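Local coordinates for 1,4-dihydroxy-2-naphthoyl-CoA hydrolase (Prochlorococcus marinus, PDB 2HX5), which probably hydrolyses 1,4-dihydroxy-2-naphthoyl-CoA to 1,4-dihydroxy-2-naphthoate and CoA, a step of phylloquinone biosynthesis, using a hot-dog thioesterase fold, at residues V13-F16 / G17-D20; F27-L30 / F31-C34; W33-E36 / S37-E40; L133-G136 / I137-L141. All coordinates share one frame; numbering follows the deposited sequence. Where two conformers were deposited one is given.

Interaction 1 (V13-F16 / G17-D20); sequences VVRF and GDTD
Asp-18 turns its CG back beside its own backbone N (chi1 -60°), which swings OD2 to the amide of Arg-15, and Thr-19 sets OG1 between its N and carbonyl carbon (chi1 68°), facing Phe-16 O. The first move gives a nearly straight bond from Arg-15 N to Asp-18 OD2, 2.9 Å, with the donor lying above the carboxylate plane. In return Asp-18 N donates to Arg-15 O at 3.0 Å, and the two residues are tied by a reciprocal pair round a 3-10 turn. One residue on, Phe-16 O takes two donors from Thr-19: N at 3.1 Å, above the carbonyl plane, and OG1 at 2.6 Å, within it. A water bridges Val-13 O and Asp-18 OD2, joining the end of the strand to the turn. With an alanine at Asp-18, the Arg-15 amide would probably lose its acceptor and Arg-32, which forms a salt bridge with OD1, one of its carboxylate partners. The guanidinium of Arg-15 leads away from the turn and forms a salt bridge with Glu-43 of the third subunit. The loop runs on to Asp-20, the predicted active-site residue, and Thr-19 OG1 is bonded to Ala-21 N of the second subunit. The turn follows strand 9-13 and rests, through Val-14 and Asp-18, on Trp-33 of helix 29-45.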
loop_
_atom_site.group_PDB
_atom_site.type_symbol
_atom_site.label_atom_id
_atom_site.label_comp_id
_atom_site.label_asym_id
_atom_site.label_seq_id
_atom_site.Cartn_x
_atom_site.Cartn_y
_atom_site.Cartn_z
ATOM N N VAL A 13 -8.637 -9.922 10.124
ATOM C CA VAL A 13 -9.329 -8.780 10.690
ATOM C C VAL A 13 -8.918 -7.542 9.878
ATOM O O VAL A 13 -7.719 -7.298 9.603
ATOM C CB VAL A 13 -8.994 -8.544 12.196
ATOM C CG1 VAL A 13 -9.817 -7.404 12.758
ATOM C CG2 VAL A 13 -9.176 -9.887 12.976
ATOM N N VAL A 14 -9.938 -6.791 9.464
ATOM C CA VAL A 14 -9.781 -5.560 8.705
ATOM C C VAL A 14 -9.129 -4.491 9.636
ATOM O O VAL A 14 -9.581 -4.282 10.744
ATOM C CB VAL A 14 -11.140 -5.036 8.157
ATOM C CG1 VAL A 14 -10.938 -3.774 7.348
ATOM C CG2 VAL A 14 -11.865 -6.148 7.336
ATOM N N ARG A 15 -8.050 -3.840 9.183
ATOM C CA ARG A 15 -7.347 -2.872 10.004
ATOM C C ARG A 15 -7.592 -1.445 9.486
ATOM O O ARG A 15 -8.086 -1.252 8.347
ATOM C CB ARG A 15 -5.865 -3.209 10.023
ATOM C CG ARG A 15 -5.570 -4.579 10.655
ATOM C CD ARG A 15 -6.010 -4.687 12.075
ATOM N NE ARG A 15 -5.685 -6.001 12.710
ATOM C CZ ARG A 15 -6.281 -6.453 13.806
ATOM N NH1 ARG A 15 -7.175 -5.761 14.490
ATOM N NH2 ARG A 15 -5.931 -7.624 14.281
ATOM N N PHE A 16 -7.309 -0.487 10.348
ATOM C CA PHE A 16 -7.703 0.901 10.138
ATOM C C PHE A 16 -7.112 1.439 8.811
ATOM O O PHE A 16 -7.793 2.125 8.029
ATOM C CB PHE A 16 -7.253 1.743 11.304
ATOM C CG PHE A 16 -7.697 3.122 11.242
ATOM C CD1 PHE A 16 -9.057 3.411 11.241
ATOM C CD2 PHE A 16 -6.808 4.136 11.243
ATOM C CE1 PHE A 16 -9.470 4.716 11.197
ATOM C CE2 PHE A 16 -7.250 5.470 11.239
ATOM C CZ PHE A 16 -8.542 5.717 11.209
ATOM N N GLY A 17 -5.839 1.160 8.531
ATOM C CA GLY A 17 -5.163 1.606 7.309
ATOM C C GLY A 17 -5.697 1.002 6.033
ATOM O O GLY A 17 -5.329 1.477 4.937
ATOM N N ASP A 18 -6.536 -0.039 6.148
ATOM C CA ASP A 18 -7.159 -0.655 4.991
ATOM C C ASP A 18 -8.392 0.122 4.524
ATOM O O ASP A 18 -8.970 -0.256 3.464
ATOM C CB ASP A 18 -7.614 -2.063 5.317
ATOM C CG ASP A 18 -6.479 -2.975 5.757
ATOM O OD1 ASP A 18 -5.290 -2.667 5.412
ATOM O OD2 ASP A 18 -6.765 -3.951 6.531
ATOM N N THR A 19 -8.833 1.126 5.264
ATOM C CA THR A 19 -10.062 1.883 5.016
ATOM C C THR A 19 -9.736 3.212 4.388
ATOM O O THR A 19 -8.585 3.660 4.408
ATOM C CB THR A 19 -10.843 2.155 6.319
ATOM O OG1 THR A 19 -10.091 3.070 7.143
ATOM C CG2 THR A 19 -11.233 0.876 6.951
ATOM N N ASP A 20 -10.717 3.813 3.709
ATOM C CA ASP A 20 -10.553 5.151 3.181
ATOM C C ASP A 20 -11.546 6.103 3.840
ATOM O O ASP A 20 -12.261 5.727 4.752
ATOM C CB ASP A 20 -10.668 5.165 1.632
ATOM C CG ASP A 20 -11.992 4.638 1.145
ATOM O OD1 ASP A 20 -13.034 4.836 1.803
ATOM O OD2 ASP A 20 -11.978 3.996 0.068
HETATM O O HOH W 1 -6.679 -6.644 7.162
#

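Interaction 2 (F27-L30 / F31-C34)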
loop_
_atom_site.group_PDB
_atom_site.type_symbol
_atom_site.label_atom_id
_atom_site.label_comp_id
_atom_site.label_asym_id
_atom_site.label_seq_id
_atom_site.Cartn_x
_atom_site.Cartn_y
_atom_site.Cartn_z
ATOM N N PHE A 27 -11.007 -0.404 -2.094
ATOM C CA PHE A 27 -11.297 -1.586 -2.907
ATOM C C PHE A 27 -10.118 -2.485 -3.189
ATOM O O PHE A 27 -10.231 -3.698 -3.079
ATOM C CB PHE A 27 -12.029 -1.212 -4.251
ATOM C CG PHE A 27 -11.148 -0.618 -5.300
ATOM C CD1 PHE A 27 -10.486 0.593 -5.155
ATOM C CD2 PHE A 27 -10.909 -1.340 -6.442
ATOM C CE1 PHE A 27 -9.645 1.059 -6.134
ATOM C CE2 PHE A 27 -10.085 -0.857 -7.419
ATOM C CZ PHE A 27 -9.445 0.325 -7.275
ATOM N N HIS A 28 -8.974 -1.913 -3.557
ATOM C CA HIS A 28 -7.881 -2.760 -4.017
ATOM C C HIS A 28 -7.220 -3.557 -2.906
ATOM O O HIS A 28 -6.504 -4.511 -3.201
ATOM C CB HIS A 28 -6.838 -1.974 -4.845
ATOM C CG HIS A 28 -6.193 -0.840 -4.139
ATOM N ND1 HIS A 28 -5.257 -1.046 -3.153
ATOM C CD2 HIS A 28 -6.230 0.492 -4.360
ATOM C CE1 HIS A 28 -4.814 0.126 -2.731
ATOM N NE2 HIS A 28 -5.356 1.067 -3.473
ATOM N N GLN A 29 -7.462 -3.208 -1.659
ATOM C CA GLN A 29 -6.909 -3.977 -0.543
ATOM C C GLN A 29 -7.354 -5.416 -0.581
ATOM O O GLN A 29 -6.691 -6.332 -0.113
ATOM C CB GLN A 29 -7.356 -3.386 0.803
ATOM C CG GLN A 29 -6.784 -2.026 1.072
ATOM C CD GLN A 29 -5.361 -2.085 1.524
ATOM O OE1 GLN A 29 -4.802 -3.160 1.742
ATOM N NE2 GLN A 29 -4.770 -0.938 1.713
ATOM N N LEU A 30 -8.555 -5.619 -1.144
ATOM C CA LEU A 30 -9.072 -7.002 -1.237
ATOM C C LEU A 30 -8.074 -7.921 -1.930
ATOM O O LEU A 30 -7.934 -9.068 -1.573
ATOM C CB LEU A 30 -10.413 -7.074 -1.970
ATOM C CG LEU A 30 -11.226 -8.356 -1.681
ATOM C CD1 LEU A 30 -11.949 -8.282 -0.371
ATOM C CD2 LEU A 30 -12.228 -8.657 -2.859
ATOM N N PHE A 31 -7.454 -7.407 -2.982
ATOM C CA PHE A 31 -6.507 -8.239 -3.746
ATOM C C PHE A 31 -5.269 -8.577 -2.999
ATOM O O PHE A 31 -4.714 -9.670 -3.124
ATOM C CB PHE A 31 -6.188 -7.527 -5.069
ATOM C CG PHE A 31 -7.336 -7.463 -6.031
ATOM C CD1 PHE A 31 -7.807 -8.617 -6.661
ATOM C CD2 PHE A 31 -7.937 -6.263 -6.287
ATOM C CE1 PHE A 31 -8.867 -8.569 -7.515
ATOM C CE2 PHE A 31 -9.017 -6.207 -7.143
ATOM C CZ PHE A 31 -9.450 -7.373 -7.781
ATOM N N ARG A 32 -4.775 -7.608 -2.222
ATOM C CA ARG A 32 -3.658 -7.899 -1.322
ATOM C C ARG A 32 -4.020 -9.015 -0.331
ATOM O O ARG A 32 -3.282 -9.964 -0.060
ATOM C CB ARG A 32 -3.201 -6.649 -0.523
ATOM C CG ARG A 32 -2.122 -7.013 0.494
ATOM C CD ARG A 32 -1.583 -5.719 1.093
ATOM N NE ARG A 32 -2.556 -5.065 1.973
ATOM C CZ ARG A 32 -2.780 -5.376 3.240
ATOM N NH1 ARG A 32 -2.175 -6.362 3.875
ATOM N NH2 ARG A 32 -3.674 -4.687 3.913
ATOM N N TRP A 33 -5.212 -8.903 0.234
ATOM C CA TRP A 33 -5.670 -9.939 1.166
ATOM C C TRP A 33 -5.746 -11.316 0.503
ATOM O O TRP A 33 -5.448 -12.362 1.105
ATOM C CB TRP A 33 -7.035 -9.614 1.765
ATOM C CG TRP A 33 -7.075 -8.318 2.572
ATOM C CD1 TRP A 33 -6.043 -7.538 2.949
ATOM C CD2 TRP A 33 -8.247 -7.646 2.975
ATOM N NE1 TRP A 33 -6.502 -6.434 3.629
ATOM C CE2 TRP A 33 -7.860 -6.467 3.655
ATOM C CE3 TRP A 33 -9.609 -7.939 2.846
ATOM C CZ2 TRP A 33 -8.793 -5.569 4.183
ATOM C CZ3 TRP A 33 -10.513 -7.063 3.387
ATOM C CH2 TRP A 33 -10.103 -5.892 4.050
ATOM N N CYS A 34 -6.213 -11.337 -0.744
ATOM C CA CYS A 34 -6.240 -12.605 -1.480
ATOM C C CYS A 34 -4.867 -13.206 -1.655
ATOM O O CYS A 34 -4.607 -14.361 -1.317
ATOM C CB CYS A 34 -6.853 -12.390 -2.844
ATOM S SG CYS A 34 -8.636 -12.033 -2.917
#
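Gln-29 and Arg-32, three residues apart, run side by side, and the arginine grips the amide oxygen side-on with two nitrogens. NE reaches Gln-29 OE1 at 3.0 Å and NH2 reaches the same OE1 at 2.9 Å; both bonds are bent, with N-H...O angles of 146°. OE1 lies close to the guanidinium plane, while the amide plane stands 86° to it. The bend of Arg-32 at chi3 (71°) turns the guanidinium edge toward the glutamine oxygen. NH1 forms a salt bridge with Glu-36, so a lysine in place of Arg-32 would probably leave at least part of its set of partners, the glutamine oxygen and the carboxylates of Glu-36 and Asp-18, without a mate.

This polar, partly exposed side contrasts with the buried one. There Leu-30 crosses Trp-33 at about a right angle, its CD1 4.0 Å from Trp-33 CE3, and Gln-29 O sits over one face of the indole, 3.4 Å from Trp-33 CG. That carbonyl also accepts the helical bond from Trp-33 N at 3.0 Å, and Leu-30 O accepts from Cys-34 N. Phe-31 N bonds to His-28 O at 3.1 Å, and this oxygen also lies at the edge of the Phe-31 ring.

Phe-31 stacks on Phe-31 of the fourth subunit. The inner face of helix 29-45 lies on the antiparallel sheet, with Leu-30 and Cys-34 against strands 99-108 and 111-124 and Leu-30 also reaching strand 65-76, the helix-on-sheet packing of the hot-dog fold.

Interaction 3 (W33-E36 / S37-E40); sequences WCHE and SWEE
His-35 presents one ring face to the edge of Trp-38, a T-shaped pair with planes at 87° and centroids 5.2 Å apart. Trp-38 CZ3 comes to 3.8 Å from His-35 NE2. At the ring's edge, His-35 ND1 donates to Glu-39 OE2 at 2.8 Å; the oxygen is nearly in the imidazole plane, yet the donor stands above the carboxylate plane. With CG anti to the backbone N (chi1 -166°), His-35 leans toward the following turn, where both partners can reach it. The contacts on face and edge together are likely to fix the ring's rotation. Glu-39 OE1 bonds to Phe-16 N of the third subunit, so this carboxylate bridges its own helix and a neighbouring chain. Cys-34 O accepts from Trp-38 N at 2.9 Å and, in the conformer of Ser-37 given, from its OG. His-35 and Glu-39 line separate pockets occupied by 2-ethoxyethanol, probably from the crystallisation liquor. In the fold, Cys-34 and Ser-37 of helix 29-45 pack on Phe-104 of strand 99-108, Ser-37 also meets strand 85-96, and Trp-38 reaches over to Trp-140 of helix 135-143.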
loop_
_atom_site.group_PDB
_atom_site.type_symbol
_atom_site.label_atom_id
_atom_site.label_comp_id
_atom_site.label_asym_id
_atom_site.label_seq_id
_atom_site.Cartn_x
_atom_site.Cartn_y
_atom_site.Cartn_z
ATOM N N TRP A 33 -5.212 -8.903 0.234
ATOM C CA TRP A 33 -5.670 -9.939 1.166
ATOM C C TRP A 33 -5.746 -11.316 0.503
ATOM O O TRP A 33 -5.448 -12.362 1.105
ATOM C CB TRP A 33 -7.035 -9.614 1.765
ATOM C CG TRP A 33 -7.075 -8.318 2.572
ATOM C CD1 TRP A 33 -6.043 -7.538 2.949
ATOM C CD2 TRP A 33 -8.247 -7.646 2.975
ATOM N NE1 TRP A 33 -6.502 -6.434 3.629
ATOM C CE2 TRP A 33 -7.860 -6.467 3.655
ATOM C CE3 TRP A 33 -9.609 -7.939 2.846
ATOM C CZ2 TRP A 33 -8.793 -5.569 4.183
ATOM C CZ3 TRP A 33 -10.513 -7.063 3.387
ATOM C CH2 TRP A 33 -10.103 -5.892 4.050
ATOM N N CYS A 34 -6.213 -11.337 -0.744
ATOM C CA CYS A 34 -6.240 -12.605 -1.480
ATOM C C CYS A 34 -4.867 -13.206 -1.655
ATOM O O CYS A 34 -4.607 -14.361 -1.317
ATOM C CB CYS A 34 -6.853 -12.390 -2.844
ATOM S SG CYS A 34 -8.636 -12.033 -2.917
ATOM N N HIS A 35 -3.932 -12.389 -2.117
ATOM C CA HIS A 35 -2.595 -12.881 -2.357
ATOM C C HIS A 35 -1.965 -13.376 -1.065
ATOM O O HIS A 35 -1.356 -14.460 -0.986
ATOM C CB HIS A 35 -1.741 -11.829 -3.041
ATOM C CG HIS A 35 -0.443 -12.322 -3.633
ATOM N ND1 HIS A 35 0.624 -12.782 -2.879
ATOM C CD2 HIS A 35 -0.045 -12.362 -4.926
ATOM C CE1 HIS A 35 1.626 -13.063 -3.711
ATOM N NE2 HIS A 35 1.228 -12.862 -4.948
ATOM N N GLU A 36 -2.123 -12.575 -0.006
ATOM C CA GLU A 36 -1.571 -13.016 1.283
ATOM C C GLU A 36 -2.225 -14.295 1.789
ATOM O O GLU A 36 -1.558 -15.140 2.374
ATOM C CB GLU A 36 -1.756 -11.939 2.349
ATOM C CG GLU A 36 -0.989 -10.665 2.109
ATOM C CD GLU A 36 -1.038 -9.620 3.219
ATOM O OE1 GLU A 36 -1.713 -9.905 4.225
ATOM O OE2 GLU A 36 -0.375 -8.574 3.064
ATOM N N SER A 37 -3.529 -14.471 1.575
ATOM C CA SER A 37 -4.181 -15.723 2.001
ATOM C C SER A 37 -3.734 -16.929 1.196
ATOM O O SER A 37 -3.707 -18.045 1.699
ATOM C CB SER A 37 -5.706 -15.611 1.989
ATOM O OG SER A 37 -6.252 -15.713 0.679
ATOM N N TRP A 38 -3.410 -16.710 -0.075
ATOM C CA TRP A 38 -2.855 -17.759 -0.919
ATOM C C TRP A 38 -1.475 -18.193 -0.356
ATOM O O TRP A 38 -1.193 -19.376 -0.172
ATOM C CB TRP A 38 -2.746 -17.274 -2.356
ATOM C CG TRP A 38 -1.945 -18.194 -3.252
ATOM C CD1 TRP A 38 -2.179 -19.495 -3.488
ATOM C CD2 TRP A 38 -0.812 -17.827 -4.037
ATOM N NE1 TRP A 38 -1.264 -19.990 -4.394
ATOM C CE2 TRP A 38 -0.402 -18.982 -4.746
ATOM C CE3 TRP A 38 -0.107 -16.635 -4.226
ATOM C CZ2 TRP A 38 0.743 -18.984 -5.606
ATOM C CZ3 TRP A 38 0.950 -16.626 -5.111
ATOM C CH2 TRP A 38 1.378 -17.793 -5.772
ATOM N N GLU A 39 -0.629 -17.206 -0.034
ATOM C CA GLU A 39 0.658 -17.519 0.596
ATOM C C GLU A 39 0.437 -18.278 1.905
ATOM O O GLU A 39 1.134 -19.245 2.205
ATOM C CB GLU A 39 1.441 -16.224 0.858
ATOM C CG GLU A 39 1.797 -15.457 -0.392
ATOM C CD GLU A 39 2.398 -14.091 -0.085
ATOM O OE1 GLU A 39 3.557 -14.058 0.414
ATOM O OE2 GLU A 39 1.684 -13.096 -0.348
ATOM N N GLU A 40 -0.494 -17.800 2.740
ATOM C CA GLU A 40 -0.840 -18.472 4.015
ATOM C C GLU A 40 -1.306 -19.899 3.812
ATOM O O GLU A 40 -0.948 -20.812 4.585
ATOM C CB GLU A 40 -1.915 -17.702 4.794
ATOM C CG GLU A 40 -2.073 -18.202 6.177
ATOM C CD GLU A 40 -3.127 -17.442 6.971
ATOM O OE1 GLU A 40 -3.671 -16.437 6.474
ATOM O OE2 GLU A 40 -3.445 -17.893 8.106
#

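Interaction 4 (L133-G136 / I137-L141); sequences LPEG and IDRWL
The guanidinium of Arg-139 meets the carboxylate of Glu-135 along its edge, the two planes only 22° apart, while the Trp-140 ring has Ile-137 O at its edge, in plane. Arg-139 NE donates to Glu-135 OE1 at 2.9 Å and NH2 to Glu-135 OE2 at 3.1 Å, a side-on bidentate salt bridge between residues one helical turn apart. Both oxygens are met on their syn sides, and the N-H...O angles of 169° and 176° show two nearly straight bonds. Glu-135 gets there by placing CG between its N and carbonyl carbon and bending at chi2, which turns its end toward the next helical turn. Both residues are exposed, so this bridge lies on the outer surface of the helix.

Pro-134 occupies the N-cap position, and its carbonyl O receives Asp-138 N at 3.0 Å. Asp-138 OD1 forms a salt bridge with Arg-94. The inward contacts are mainly apolar. Leu-133 CD1 touches Leu-141 CD1 at 3.7 Å, the two chains crossing at about a right angle, and Pro-134 CG lies beside Ile-137 CG1 at 4.2 Å.

Leu-133, just before helix 135-143, and Ile-137 and Leu-141 on it all rest on Phe-100 of strand 99-108, while Ile-137 and Trp-140 lean on Leu-42 of helix 29-45.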
loop_
_atom_site.group_PDB
_atom_site.type_symbol
_atom_site.label_atom_id
_atom_site.label_comp_id
_atom_site.label_asym_id
_atom_site.label_seq_id
_atom_site.Cartn_x
_atom_site.Cartn_y
_atom_site.Cartn_z
ATOM N N LEU A 133 3.703 -26.353 -13.865
ATOM C CA LEU A 133 3.575 -25.901 -12.478
ATOM C C LEU A 133 4.656 -26.550 -11.587
ATOM O O LEU A 133 4.996 -27.727 -11.777
ATOM C CB LEU A 133 2.175 -26.240 -11.940
ATOM C CG LEU A 133 1.027 -25.454 -12.563
ATOM C CD1 LEU A 133 -0.285 -26.138 -12.201
ATOM C CD2 LEU A 133 1.078 -23.995 -12.138
ATOM N N PRO A 134 5.201 -25.797 -10.615
ATOM C CA PRO A 134 6.126 -26.413 -9.665
ATOM C C PRO A 134 5.464 -27.552 -8.918
ATOM O O PRO A 134 4.291 -27.514 -8.624
ATOM C CB PRO A 134 6.435 -25.293 -8.675
ATOM C CG PRO A 134 6.118 -24.061 -9.347
ATOM C CD PRO A 134 4.978 -24.387 -10.269
ATOM N N GLU A 135 6.258 -28.550 -8.553
ATOM C CA GLU A 135 5.716 -29.751 -7.942
ATOM C C GLU A 135 4.939 -29.450 -6.659
ATOM O O GLU A 135 3.944 -30.082 -6.434
ATOM C CB GLU A 135 6.829 -30.754 -7.644
ATOM C CG GLU A 135 7.811 -30.305 -6.544
ATOM C CD GLU A 135 7.404 -30.813 -5.135
ATOM O OE1 GLU A 135 6.604 -31.777 -5.062
ATOM O OE2 GLU A 135 7.873 -30.230 -4.125
ATOM N N GLY A 136 5.401 -28.523 -5.830
ATOM C CA GLY A 136 4.712 -28.212 -4.579
ATOM C C GLY A 136 3.355 -27.607 -4.822
ATOM O O GLY A 136 2.396 -27.900 -4.109
ATOM N N ILE A 137 3.254 -26.722 -5.817
ATOM C CA ILE A 137 1.972 -26.124 -6.191
ATOM C C ILE A 137 1.034 -27.204 -6.723
ATOM O O ILE A 137 -0.151 -27.271 -6.368
ATOM C CB ILE A 137 2.179 -24.989 -7.244
ATOM C CG1 ILE A 137 2.985 -23.833 -6.627
ATOM C CG2 ILE A 137 0.871 -24.543 -7.835
ATOM C CD1 ILE A 137 2.233 -23.074 -5.561
ATOM N N ASP A 138 1.569 -28.170 -7.499
ATOM C CA ASP A 138 0.764 -29.275 -7.961
ATOM C C ASP A 138 0.259 -30.146 -6.808
ATOM O O ASP A 138 -0.888 -30.545 -6.797
ATOM C CB ASP A 138 1.549 -30.121 -8.939
ATOM C CG ASP A 138 1.094 -29.940 -10.380
ATOM O OD1 ASP A 138 0.006 -29.366 -10.626
ATOM O OD2 ASP A 138 1.845 -30.403 -11.277
ATOM N N ARG A 139 1.096 -30.410 -5.806
ATOM C CA ARG A 139 0.620 -31.124 -4.604
ATOM C C ARG A 139 -0.502 -30.420 -3.834
ATOM O O ARG A 139 -1.488 -31.064 -3.406
ATOM C CB ARG A 139 1.791 -31.381 -3.670
ATOM C CG ARG A 139 2.715 -32.480 -4.157
ATOM C CD ARG A 139 3.700 -32.914 -3.089
ATOM N NE ARG A 139 4.769 -31.955 -2.868
ATOM C CZ ARG A 139 5.002 -31.304 -1.731
ATOM N NH1 ARG A 139 4.210 -31.458 -0.668
ATOM N NH2 ARG A 139 6.045 -30.471 -1.680
ATOM N N TRP A 140 -0.346 -29.113 -3.654
ATOM C CA TRP A 140 -1.348 -28.292 -3.046
ATOM C C TRP A 140 -2.656 -28.296 -3.824
ATOM O O TRP A 140 -3.709 -28.416 -3.225
ATOM C CB TRP A 140 -0.771 -26.898 -2.865
ATOM C CG TRP A 140 -1.730 -25.853 -2.344
ATOM C CD1 TRP A 140 -2.113 -25.619 -1.037
ATOM C CD2 TRP A 140 -2.349 -24.822 -3.122
ATOM N NE1 TRP A 140 -2.965 -24.540 -0.988
ATOM C CE2 TRP A 140 -3.105 -24.030 -2.249
ATOM C CE3 TRP A 140 -2.306 -24.484 -4.484
ATOM C CZ2 TRP A 140 -3.850 -22.931 -2.701
ATOM C CZ3 TRP A 140 -2.995 -23.418 -4.916
ATOM C CH2 TRP A 140 -3.775 -22.653 -4.046
ATOM N N LEU A 141 -2.605 -28.116 -5.138
ATOM C CA LEU A 141 -3.799 -28.182 -5.987
ATOM C C LEU A 141 -4.487 -29.532 -5.833
ATOM O O LEU A 141 -5.709 -29.605 -5.606
ATOM C CB LEU A 141 -3.439 -27.910 -7.447
ATOM C CG LEU A 141 -3.042 -26.489 -7.758
ATOM C CD1 LEU A 141 -2.447 -26.362 -9.156
ATOM C CD2 LEU A 141 -4.239 -25.546 -7.624
HETATM O O HOH W 2 3.703 -29.840 -12.768
#

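The four contacts follow one another along the chain, and each touches or overlaps the next. Interactions 1 and 2 have centres 11 Å apart and are joined by a salt bridge from Asp-18 OD1 to Arg-32 NH2, 3.0 Å. Interactions 2 and 3, 9 Å apart, overlap at Trp-33 and Cys-34 on helix 29-45. Interaction 4 lies on the C-terminal helix 135-143, about 32 Å from interaction 1 between centres, and touches interaction 3 through Trp-38 and Trp-140. The long helix thus links the loop bearing the predicted active-site residue to the far helix, while interactions 1 and 3 both meet the third subunit.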